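Local coordinates for competence damage-inducible protein A (Klebsiella pneumoniae subsp. pneumoniae MGH 78578, PDB 5V01) that is of unproven function but belongs to the CinA family, relatives of which hydrolyse nicotinamide mononucleotide as amidases, so a related activity is possible, at residues A126-F131 with T141-F146; T34-C39 with A108-G113; E17-V22 with A46-Q51. All coordinates share one frame; numbering follows the deposited sequence. Where two conformers were deposited one is given.

Contact 1: A126-F131 with T141-F146; sequences AGTVWF and TKRMCF
Two first torsions bring W130 and R143 together on one face of a β hairpin: W130 turns CG anti to its carbonyl carbon (chi1 -84°), while R143 sends CG anti to its backbone N (chi1 179°) and continues as an extended chain. The indole thereby lies against the aliphatic part of the arginine. R143 CB sits over the centre of the six-membered ring of W130, 3.6 Å from its centroid and 10° off the ring normal, a true CH-pi contact. At the ring's edge W130 NE1 donates to a water 3.0 Å from the nitrogen. T128 CG2 lies over a face of the R143 guanidinium in the conformer described, but T128 OG1 is hydrogen-bonded to P125 O.

The face carrying V129, F131 and M144 is largely apolar, though K142 shares it. F131 and F146 meet tip to tip, F131 CZ 3.8 Å from F146 CE2, each at the other's ring edge, and V129 CG2 reaches the F146 edge at 3.8 Å. M144 CG approaches the F131 ring obliquely, 3.7 Å from CE1. Between these faces the antiparallel ladder is regular: V129 and M144 bond both ways, V129 N to M144 O at 2.9 Å and M144 N to V129 O at 2.8 Å, and F131 pairs likewise with K142.

Helix 150-169 covers the phenylalanine face, where Y160 meets F131 edge-to-face; helix 89-103 lies against W130 and T141, and strand 107-113 continues the sheet beyond V129.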
loop_
_atom_site.group_PDB
_atom_site.type_symbol
_atom_site.label_atom_id
_atom_site.label_comp_id
_atom_site.label_asym_id
_atom_site.label_seq_id
_atom_site.Cartn_x
_atom_site.Cartn_y
_atom_site.Cartn_z
ATOM N N ALA A 126 -12.112 18.482 6.953
ATOM C CA ALA A 126 -12.140 17.288 6.107
ATOM C C ALA A 126 -11.761 17.694 4.689
ATOM O O ALA A 126 -12.179 18.741 4.206
ATOM C CB ALA A 126 -13.519 16.641 6.119
ATOM N N GLY A 127 -10.934 16.881 4.056
ATOM C CA GLY A 127 -10.439 17.177 2.724
ATOM C C GLY A 127 -9.030 17.750 2.700
ATOM O O GLY A 127 -8.427 17.855 1.631
ATOM N N THR A 128 -8.496 18.115 3.863
ATOM C CA THR A 128 -7.146 18.643 3.959
ATOM C C THR A 128 -6.126 17.519 3.851
ATOM O O THR A 128 -6.177 16.564 4.616
ATOM C CB THR A 128 -6.909 19.352 5.290
ATOM O OG1 THR A 128 -7.905 20.370 5.496
ATOM C CG2 THR A 128 -5.507 19.977 5.326
ATOM N N VAL A 129 -5.194 17.652 2.909
ATOM C CA VAL A 129 -4.187 16.621 2.657
ATOM C C VAL A 129 -2.819 17.276 2.485
ATOM O O VAL A 129 -2.687 18.235 1.702
ATOM C CB VAL A 129 -4.517 15.773 1.411
ATOM C CG1 VAL A 129 -3.480 14.660 1.244
ATOM C CG2 VAL A 129 -5.927 15.197 1.478
ATOM N N TRP A 130 -1.834 16.790 3.237
ATOM C CA TRP A 130 -0.440 17.167 3.096
ATOM C C TRP A 130 0.333 16.166 2.240
ATOM O O TRP A 130 0.129 14.949 2.350
ATOM C CB TRP A 130 0.246 17.308 4.463
ATOM C CG TRP A 130 0.051 18.640 5.131
ATOM C CD1 TRP A 130 -0.864 18.956 6.103
ATOM C CD2 TRP A 130 0.808 19.823 4.888
ATOM N NE1 TRP A 130 -0.733 20.270 6.467
ATOM C CE2 TRP A 130 0.294 20.829 5.749
ATOM C CE3 TRP A 130 1.878 20.133 4.046
ATOM C CZ2 TRP A 130 0.814 22.131 5.779
ATOM C CZ3 TRP A 130 2.381 21.435 4.068
ATOM C CH2 TRP A 130 1.856 22.408 4.936
ATOM N N PHE A 131 1.220 16.700 1.416
ATOM C CA PHE A 131 2.066 15.952 0.519
ATOM C C PHE A 131 3.509 16.306 0.766
ATOM O O PHE A 131 3.802 17.501 1.008
ATOM C CB PHE A 131 1.751 16.334 -0.941
ATOM C CG PHE A 131 0.347 15.996 -1.368
ATOM C CD1 PHE A 131 -0.695 16.844 -1.079
ATOM C CD2 PHE A 131 0.077 14.795 -2.038
ATOM C CE1 PHE A 131 -1.988 16.525 -1.438
ATOM C CE2 PHE A 131 -1.215 14.474 -2.405
ATOM C CZ PHE A 131 -2.252 15.336 -2.126
ATOM N N THR A 141 6.990 20.307 0.163
ATOM C CA THR A 141 5.696 19.942 0.702
ATOM C C THR A 141 4.598 20.831 0.155
ATOM O O THR A 141 4.854 21.939 -0.319
ATOM C CB THR A 141 5.675 20.039 2.235
ATOM O OG1 THR A 141 5.892 21.419 2.604
ATOM C CG2 THR A 141 6.728 19.126 2.839
ATOM N N LYS A 142 3.368 20.351 0.258
ATOM C CA LYS A 142 2.195 21.098 -0.185
ATOM C C LYS A 142 0.968 20.657 0.568
ATOM O O LYS A 142 0.737 19.457 0.721
ATOM C CB LYS A 142 1.948 20.877 -1.684
ATOM C CG LYS A 142 0.724 21.572 -2.270
ATOM C CD LYS A 142 1.041 23.012 -2.611
ATOM C CE LYS A 142 -0.018 23.621 -3.507
ATOM N NZ LYS A 142 -1.052 24.332 -2.719
ATOM N N ARG A 143 0.185 21.626 1.036
ATOM C CA ARG A 143 -1.126 21.386 1.635
ATOM C C ARG A 143 -2.201 21.671 0.603
ATOM O O ARG A 143 -2.189 22.734 -0.029
ATOM C CB ARG A 143 -1.327 22.301 2.839
ATOM C CG ARG A 143 -2.671 22.158 3.536
ATOM C CD ARG A 143 -2.814 23.184 4.659
ATOM N NE ARG A 143 -4.044 23.019 5.431
ATOM C CZ ARG A 143 -5.245 23.444 5.037
ATOM N NH1 ARG A 143 -5.376 24.065 3.870
ATOM N NH2 ARG A 143 -6.318 23.247 5.810
ATOM N N MET A 144 -3.119 20.721 0.437
ATOM C CA MET A 144 -4.274 20.867 -0.472
ATOM C C MET A 144 -5.560 20.685 0.323
ATOM O O MET A 144 -5.552 20.037 1.374
ATOM C CB MET A 144 -4.224 19.826 -1.602
ATOM C CG MET A 144 -3.037 19.950 -2.538
ATOM S SD MET A 144 -3.105 21.449 -3.514
ATOM C CE MET A 144 -4.405 21.080 -4.693
ATOM N N CYS A 145 -6.666 21.288 -0.123
ATOM C CA CYS A 145 -7.997 20.965 0.444
ATOM C C CYS A 145 -8.936 20.566 -0.689
ATOM O O CYS A 145 -9.398 21.411 -1.451
ATOM C CB CYS A 145 -8.589 22.106 1.293
ATOM S SG CYS A 145 -9.823 21.577 2.533
ATOM N N PHE A 146 -9.216 19.266 -0.772
ATOM C CA PHE A 146 -10.024 18.659 -1.835
ATOM C C PHE A 146 -11.472 18.554 -1.414
ATOM O O PHE A 146 -11.775 18.294 -0.243
ATOM C CB PHE A 146 -9.521 17.249 -2.146
ATOM C CG PHE A 146 -8.102 17.199 -2.625
ATOM C CD1 PHE A 146 -7.749 17.674 -3.880
ATOM C CD2 PHE A 146 -7.119 16.649 -1.828
ATOM C CE1 PHE A 146 -6.434 17.610 -4.319
ATOM C CE2 PHE A 146 -5.806 16.582 -2.255
ATOM C CZ PHE A 146 -5.457 17.060 -3.510
HETATM O O HOH W 1 -2.658 21.697 8.195
#

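Contact 2: T34-C39 with A108-G113; sequences TTAESC and AIAVSG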
loop_
_atom_site.group_PDB
_atom_site.type_symbol
_atom_site.label_atom_id
_atom_site.label_comp_id
_atom_site.label_asym_id
_atom_site.label_seq_id
_atom_site.Cartn_x
_atom_site.Cartn_y
_atom_site.Cartn_z
ATOM N N THR A 34 9.437 5.364 -4.091
ATOM C CA THR A 34 8.803 4.649 -2.970
ATOM C C THR A 34 7.720 5.555 -2.393
ATOM O O THR A 34 7.728 6.776 -2.608
ATOM C CB THR A 34 9.831 4.257 -1.916
ATOM O OG1 THR A 34 9.236 3.409 -0.966
ATOM C CG2 THR A 34 10.411 5.433 -1.206
ATOM N N THR A 35 6.767 4.949 -1.692
ATOM C CA THR A 35 5.606 5.676 -1.187
ATOM C C THR A 35 5.249 5.309 0.233
ATOM O O THR A 35 5.372 4.141 0.640
ATOM C CB THR A 35 4.362 5.454 -2.069
ATOM O OG1 THR A 35 4.027 4.065 -2.134
ATOM C CG2 THR A 35 4.550 6.019 -3.444
ATOM N N ALA A 36 4.743 6.302 0.963
ATOM C CA ALA A 36 4.197 6.105 2.311
ATOM C C ALA A 36 2.855 6.818 2.374
ATOM O O ALA A 36 2.761 8.006 2.084
ATOM C CB ALA A 36 5.137 6.648 3.386
ATOM N N GLU A 37 1.814 6.086 2.752
ATOM C CA GLU A 37 0.448 6.585 2.743
ATOM C C GLU A 37 -0.221 6.370 4.073
ATOM O O GLU A 37 0.132 5.465 4.828
ATOM C CB GLU A 37 -0.352 5.787 1.696
ATOM C CG GLU A 37 0.108 5.978 0.271
ATOM C CD GLU A 37 -0.689 5.103 -0.685
ATOM O OE1 GLU A 37 -1.890 5.391 -0.913
ATOM O OE2 GLU A 37 -0.093 4.156 -1.223
ATOM N N SER A 38 -1.221 7.188 4.329
ATOM C CA SER A 38 -2.104 7.015 5.464
ATOM C C SER A 38 -3.546 7.015 4.926
ATOM O O SER A 38 -4.038 5.970 4.507
ATOM C CB SER A 38 -1.777 8.076 6.510
ATOM O OG SER A 38 -2.560 7.925 7.674
ATOM N N CYS A 39 -4.176 8.186 4.828
ATOM C CA CYS A 39 -5.565 8.299 4.382
ATOM C C CYS A 39 -5.830 7.724 2.992
ATOM O O CYS A 39 -6.924 7.219 2.737
ATOM C CB CYS A 39 -6.058 9.755 4.417
ATOM S SG CYS A 39 -5.208 10.907 3.311
ATOM N N ALA A 108 10.832 9.689 -2.711
ATOM C CA ALA A 108 9.765 9.227 -1.812
ATOM C C ALA A 108 8.618 10.230 -1.854
ATOM O O ALA A 108 8.831 11.442 -1.831
ATOM C CB ALA A 108 10.280 9.068 -0.376
ATOM N N ILE A 109 7.406 9.717 -1.937
ATOM C CA ILE A 109 6.196 10.508 -1.723
ATOM C C ILE A 109 5.548 10.049 -0.445
ATOM O O ILE A 109 5.359 8.837 -0.254
ATOM C CB ILE A 109 5.209 10.395 -2.882
ATOM C CG1 ILE A 109 5.868 10.864 -4.176
ATOM C CG2 ILE A 109 3.955 11.175 -2.568
ATOM C CD1 ILE A 109 5.043 10.675 -5.416
ATOM N N ALA A 110 5.211 11.013 0.415
ATOM C CA ALA A 110 4.344 10.763 1.568
ATOM C C ALA A 110 3.089 11.601 1.454
ATOM O O ALA A 110 3.159 12.739 1.033
ATOM C CB ALA A 110 5.060 11.048 2.881
ATOM N N VAL A 111 1.970 11.027 1.866
ATOM C CA VAL A 111 0.661 11.672 1.811
ATOM C C VAL A 111 -0.027 11.402 3.147
ATOM O O VAL A 111 -0.124 10.269 3.565
ATOM C CB VAL A 111 -0.197 11.126 0.659
ATOM C CG1 VAL A 111 -1.505 11.887 0.567
ATOM C CG2 VAL A 111 0.547 11.186 -0.661
ATOM N N SER A 112 -0.519 12.447 3.788
ATOM C CA SER A 112 -1.255 12.321 5.045
ATOM C C SER A 112 -2.334 13.372 5.108
ATOM O O SER A 112 -2.031 14.559 4.973
ATOM C CB SER A 112 -0.304 12.452 6.223
ATOM O OG SER A 112 -0.972 12.197 7.441
ATOM N N GLY A 113 -3.574 12.962 5.338
ATOM C CA GLY A 113 -4.693 13.880 5.337
ATOM C C GLY A 113 -5.903 13.347 6.063
ATOM O O GLY A 113 -5.873 12.271 6.672
HETATM O O HOH W 2 -2.184 8.910 2.334
HETATM O O HOH W 3 -2.420 10.544 8.636
HETATM O O HOH W 4 -3.755 10.450 6.812
#
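T34 and A108 begin the close-packed half of this contact: T34 CG2 lies between its own backbone N and carbonyl carbon, which brings it 3.7 Å from A108 CB, while T34 OG1 is hydrogen-bonded to T60 O. From here the parallel ladder runs with little slack. I109 N donates to T34 O at 3.0 Å, A36 N to I109 O at 2.9 Å, and V111 N to A36 O at 3.1 Å. CA-H...O contacts fill in between them, as where A110 CA comes within 3.2 Å of A36 O.

These are two inner, adjacent strands of the five-stranded mixed sheet of an α/β fold, with helices on both faces. Helix 43-50 covers T35 and I109, and helix 89-103 covers T34 and A110.

Past E37 the strands part and water enters. The direct bond from S38 N to V111 O is stretched to 3.4 Å and weak, and one water also bridges the same two atoms, accepting from S38 N and donating to V111 O. A second water lies beside S38 OG and S112 OG, though its approach to S112 OG is doubtfully short; these hydroxyls also bond to K70 NZ and A86 O respectively. A third accepts from G113 N at 2.9 Å. At this end C39 turns SG between its backbone N and carbonyl carbon (chi1 63°), bringing the sulfur 3.3 Å from G113 N.

Contact 3: E17-V22 with A46-Q51; sequences ELTAEV and AALCAQ
The flat carboxamide of Q51 lies with one face against the peptide group joining T19 to A20 on the neighbouring helix, the two planes only about 15° from parallel. T19 O and A20 CA stand over that face, each 3.7 Å from Q51 CD. Q51 OE1 comes 3.1 Å from A20 N, yet the nitrogen stands well above the amide plane and its N-H points poorly, so this is a close contact and not a hydrogen bond. H16, A23 and F57 also touch the Q51 side chain. Q51 gets there by sending CG anti to its backbone N (chi1 -176°) and then bending at chi2, so that the chain slides past T19 in the opposite direction.

Helices 15-29 and 43-50 flank strand 33-37 in sequence, and the second forms the connection of a β-α-β crossover from 33-37 to 58-64. Q51 is the first residue to leave helical geometry at the end of that helix, where T54 OG1 lies in hydrogen-bonding range of L48 O and Q51 O.

T19 carries most of the packing from helix 15-29. In the conformer described, its CG2 points to the turn of helix 43-50, 3.5 Å from A47 O and 4.3 Å from L48 CD2. T19 OG1 hydrogen-bonds within its own helix, to T15 O. L162 of helix 150-169 touches both T19 and L48, whereas A46 and C49 pack on N43 and F65 of the second subunit.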
loop_
_atom_site.group_PDB
_atom_site.type_symbol
_atom_site.label_atom_id
_atom_site.label_comp_id
_atom_site.label_asym_id
_atom_site.label_seq_id
_atom_site.Cartn_x
_atom_site.Cartn_y
_atom_site.Cartn_z
ATOM N N GLU A 17 -2.832 7.324 -17.091
ATOM C CA GLU A 17 -2.061 8.140 -18.012
ATOM C C GLU A 17 -0.878 8.812 -17.291
ATOM O O GLU A 17 0.240 8.866 -17.795
ATOM C CB GLU A 17 -3.005 9.157 -18.616
ATOM C CG GLU A 17 -2.493 9.847 -19.853
ATOM C CD GLU A 17 -3.538 10.731 -20.488
ATOM O OE1 GLU A 17 -3.139 11.448 -21.416
ATOM O OE2 GLU A 17 -4.731 10.729 -20.079
ATOM N N LEU A 18 -1.110 9.274 -16.061
ATOM C CA LEU A 18 -0.048 9.887 -15.262
ATOM C C LEU A 18 1.011 8.885 -14.858
ATOM O O LEU A 18 2.215 9.166 -14.916
ATOM C CB LEU A 18 -0.627 10.543 -14.023
ATOM C CG LEU A 18 -1.402 11.838 -14.243
ATOM C CD1 LEU A 18 -2.127 12.203 -12.953
ATOM C CD2 LEU A 18 -0.510 12.984 -14.721
ATOM N N THR A 19 0.546 7.710 -14.461
ATOM C CA THR A 19 1.444 6.674 -14.061
ATOM C C THR A 19 2.374 6.230 -15.215
ATOM O O THR A 19 3.555 5.930 -14.994
ATOM C CB THR A 19 0.648 5.503 -13.490
ATOM O OG1 THR A 19 -0.148 5.933 -12.368
ATOM C CG2 THR A 19 1.588 4.539 -13.013
ATOM N N ALA A 20 1.851 6.238 -16.441
ATOM C CA ALA A 20 2.644 5.926 -17.648
ATOM C C ALA A 20 3.759 6.952 -17.854
ATOM O O ALA A 20 4.912 6.602 -18.152
ATOM C CB ALA A 20 1.765 5.837 -18.871
ATOM N N GLU A 21 3.403 8.226 -17.693
ATOM C CA GLU A 21 4.367 9.295 -17.891
ATOM C C GLU A 21 5.442 9.252 -16.802
ATOM O O GLU A 21 6.645 9.418 -17.065
ATOM C CB GLU A 21 3.626 10.627 -17.899
ATOM C CG GLU A 21 4.472 11.831 -18.194
ATOM C CD GLU A 21 3.649 13.106 -18.262
ATOM O OE1 GLU A 21 2.402 13.061 -18.165
ATOM O OE2 GLU A 21 4.278 14.165 -18.364
ATOM N N VAL A 22 5.000 9.001 -15.566
ATOM C CA VAL A 22 5.934 8.888 -14.434
ATOM C C VAL A 22 6.909 7.720 -14.614
ATOM O O VAL A 22 8.108 7.865 -14.447
ATOM C CB VAL A 22 5.170 8.744 -13.101
ATOM C CG1 VAL A 22 6.042 8.210 -11.960
ATOM C CG2 VAL A 22 4.539 10.084 -12.723
ATOM N N ALA A 46 -1.148 1.387 -5.408
ATOM C CA ALA A 46 -1.928 0.573 -6.340
ATOM C C ALA A 46 -1.859 1.142 -7.758
ATOM O O ALA A 46 -1.771 0.393 -8.721
ATOM C CB ALA A 46 -3.367 0.435 -5.878
ATOM N N ALA A 47 -1.875 2.462 -7.876
ATOM C CA ALA A 47 -1.707 3.083 -9.177
ATOM C C ALA A 47 -0.362 2.731 -9.800
ATOM O O ALA A 47 -0.252 2.397 -10.989
ATOM C CB ALA A 47 -1.878 4.583 -9.075
ATOM N N LEU A 48 0.676 2.851 -8.988
ATOM C CA LEU A 48 2.030 2.553 -9.463
ATOM C C LEU A 48 2.243 1.079 -9.827
ATOM O O LEU A 48 3.029 0.754 -10.742
ATOM C CB LEU A 48 3.073 3.034 -8.445
ATOM C CG LEU A 48 3.050 4.547 -8.255
ATOM C CD1 LEU A 48 3.627 4.951 -6.901
ATOM C CD2 LEU A 48 3.731 5.277 -9.399
ATOM N N CYS A 49 1.580 0.189 -9.092
ATOM C CA CYS A 49 1.654 -1.243 -9.367
ATOM C C CYS A 49 0.747 -1.692 -10.510
ATOM O O CYS A 49 0.978 -2.739 -11.090
ATOM C CB CYS A 49 1.388 -2.050 -8.102
ATOM S SG CYS A 49 2.672 -1.836 -6.840
ATOM N N ALA A 50 -0.271 -0.911 -10.835
ATOM C CA ALA A 50 -1.120 -1.225 -11.990
ATOM C C ALA A 50 -0.341 -0.932 -13.257
ATOM O O ALA A 50 -0.547 -1.547 -14.253
ATOM C CB ALA A 50 -2.402 -0.448 -11.947
ATOM N N GLN A 51 0.567 0.035 -13.191
ATOM C CA GLN A 51 1.441 0.378 -14.327
ATOM C C GLN A 51 2.302 -0.831 -14.753
ATOM O O GLN A 51 2.826 -1.525 -13.899
ATOM C CB GLN A 51 2.354 1.523 -13.848
ATOM C CG GLN A 51 3.294 2.143 -14.832
ATOM C CD GLN A 51 2.623 2.569 -16.103
ATOM O OE1 GLN A 51 1.534 3.167 -16.091
ATOM N NE2 GLN A 51 3.254 2.231 -17.224
#

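In the fold
The three contacts step outward from the middle of the mixed sheet of one α/β fold. The centre of contact 2 is about 3 Å from the centre of the chain. Its strand 107-113 is also the neighbour of the hairpin in contact 1, their centres about 12 Å apart; W130 N and S112 O, at 2.8 Å, probably form a hydrogen bond, and V129 CG1 packs on V111 CG1 at 3.5 Å. Contact 3 forms part of the helical cover: T35 CG2 meets L48 CD1 at 3.7 Å. Contacts 1 and 3 do not touch, their centres about 21 Å apart. A bound sodium ion is about 9 Å from the side chain of C39, and one is about 11 Å from that of A20.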